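Local coordinates for protein fructose-bisphosphate aldolase (Slackia heliotrinireducens, PDB 4MOZ) that belongs to the DeoC/LacD family of aldolases and folds as a parallel beta/alpha (TIM) barrel, assembling with further copies of itself, at residues L147-Y151 against R180-V184. Numbering follows the deposited sequence.
Sequences LGSEY and RGKAV
Two neighbouring beta-alpha loops of a TIM barrel meet here: L147-Y151, between strand 138-145 and helix 152-168, and R180-V184, between strand 172-177 and helix 191-204. Neither is helix or strand; their nearest CA atoms, those of S149 and G181, lie 4.5 Å apart.

The backbone supplies the one direct hydrogen bond between them, R180 N to L147 O at 3.0 Å, bent to 135° at the hydrogen. S149 N lies 3.3 Å from R180 O, but the angle is too poor for a bond. A bridging water donates to G148 O and accepts from A183 N, each at 2.7 Å.

Both glycines have steric reasons. G148 has phi 81°, psi -5°, and a CB there would lie only 2.7 Å from V184 CG2. G181, nearly extended at 150°/166°, would jam a CB against its preceding carbonyl and bring it 3.0 Å from G148 O. The small A183 instead brings CB to 3.6 Å from G148 O, while V184 (chi1 t) sets CG2 3.7 Å from L147 O. V184 N closes a turn on G181 O at 2.8 Å.

A salt bridge joins E150 OE2 and K182 NZ at 3.5 Å, K182 reaching over with all four chi angles t. E150 OE2 also accepts from Q114 of the second subunit, placing this contact at a subunit interface. R180 CB points away, and its NE pairs with E188.

Just before helix 152-168, S149 (chi1 t) makes an ST turn: its OG, also hydrogen-bonded to P117 O, accepts from N of the N-cap residue Y151, 3.1 Å from OG.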
loop_
_atom_site.group_PDB
_atom_site.type_symbol
_atom_site.label_atom_id
_atom_site.label_comp_id
_atom_site.label_asym_id
_atom_site.label_seq_id
_atom_site.Cartn_x
_atom_site.Cartn_y
_atom_site.Cartn_z
ATOM N N LEU C 147 6.226 15.446 13.450
ATOM C CA LEU C 147 7.104 16.038 12.444
ATOM C C LEU C 147 8.540 15.682 12.777
ATOM O O LEU C 147 8.893 15.561 13.950
ATOM C CB LEU C 147 6.933 17.558 12.387
ATOM C CG LEU C 147 5.518 18.097 12.123
ATOM C CD1 LEU C 147 5.529 19.622 12.105
ATOM C CD2 LEU C 147 4.912 17.548 10.837
ATOM N N GLY C 148 9.353 15.482 11.746
ATOM C CA GLY C 148 10.759 15.145 11.937
ATOM C C GLY C 148 11.025 13.684 12.248
ATOM O O GLY C 148 12.180 13.277 12.357
ATOM N N SER C 149 9.963 12.896 12.418
ATOM C CA SER C 149 10.082 11.444 12.492
ATOM C C SER C 149 10.366 10.919 11.091
ATOM O O SER C 149 9.940 11.523 10.107
ATOM C CB SER C 149 8.785 10.819 13.015
ATOM O OG SER C 149 8.797 9.404 12.876
ATOM N N GLU C 150 11.066 9.794 10.995
ATOM C CA GLU C 150 11.268 9.148 9.694
ATOM C C GLU C 150 9.954 8.673 9.067
ATOM O O GLU C 150 9.910 8.372 7.878
ATOM C CB GLU C 150 12.282 8.006 9.797
ATOM C CG GLU C 150 13.702 8.519 9.971
ATOM C CD GLU C 150 14.756 7.434 9.936
ATOM O OE1 GLU C 150 14.407 6.252 9.720
ATOM O OE2 GLU C 150 15.941 7.777 10.127
ATOM N N TYR C 151 8.888 8.631 9.864
ATOM C CA TYR C 151 7.562 8.279 9.361
ATOM C C TYR C 151 6.648 9.497 9.174
ATOM O O TYR C 151 5.438 9.346 9.002
ATOM C CB TYR C 151 6.911 7.236 10.272
ATOM C CG TYR C 151 7.772 6.014 10.494
ATOM C CD1 TYR C 151 7.887 5.026 9.513
ATOM C CD2 TYR C 151 8.476 5.847 11.681
ATOM C CE1 TYR C 151 8.682 3.905 9.717
ATOM C CE2 TYR C 151 9.271 4.733 11.896
ATOM C CZ TYR C 151 9.372 3.764 10.917
ATOM O OH TYR C 151 10.162 2.662 11.142
ATOM N N ARG C 180 8.878 14.960 16.902
ATOM C CA ARG C 180 9.541 13.923 17.672
ATOM C C ARG C 180 10.305 12.989 16.755
ATOM O O ARG C 180 9.818 12.596 15.692
ATOM C CB ARG C 180 8.528 13.130 18.502
ATOM C CG ARG C 180 9.165 12.193 19.523
ATOM C CD ARG C 180 8.128 11.603 20.470
ATOM N NE ARG C 180 7.437 12.645 21.227
ATOM C CZ ARG C 180 6.243 12.506 21.798
ATOM N NH1 ARG C 180 5.580 11.356 21.710
ATOM N NH2 ARG C 180 5.708 13.526 22.459
ATOM N N GLY C 181 11.505 12.630 17.184
ATOM C CA GLY C 181 12.345 11.733 16.422
ATOM C C GLY C 181 13.815 12.009 16.640
ATOM O O GLY C 181 14.194 13.035 17.204
ATOM N N LYS C 182 14.618 11.041 16.214
ATOM C CA LYS C 182 16.061 11.130 16.040
ATOM C C LYS C 182 16.518 12.532 15.601
ATOM O O LYS C 182 17.435 13.108 16.189
ATOM C CB LYS C 182 16.384 10.132 14.934
ATOM C CG LYS C 182 17.738 9.480 14.889
ATOM C CD LYS C 182 17.766 8.752 13.557
ATOM C CE LYS C 182 18.683 7.557 13.560
ATOM N NZ LYS C 182 18.289 6.634 12.464
ATOM N N ALA C 183 15.858 13.072 14.575
ATOM C CA ALA C 183 16.199 14.375 13.993
ATOM C C ALA C 183 15.862 15.550 14.903
ATOM O O ALA C 183 16.429 16.632 14.756
ATOM C CB ALA C 183 15.505 14.555 12.650
ATOM N N VAL C 184 14.935 15.336 15.832
ATOM C CA VAL C 184 14.442 16.413 16.680
ATOM C C VAL C 184 15.217 16.474 17.996
ATOM O O VAL C 184 15.878 17.472 18.276
ATOM C CB VAL C 184 12.919 16.291 16.929
ATOM C CG1 VAL C 184 12.405 17.495 17.702
ATOM C CG2 VAL C 184 12.172 16.158 15.611
HETATM O O HOH W 1 14.199 11.639 13.042
#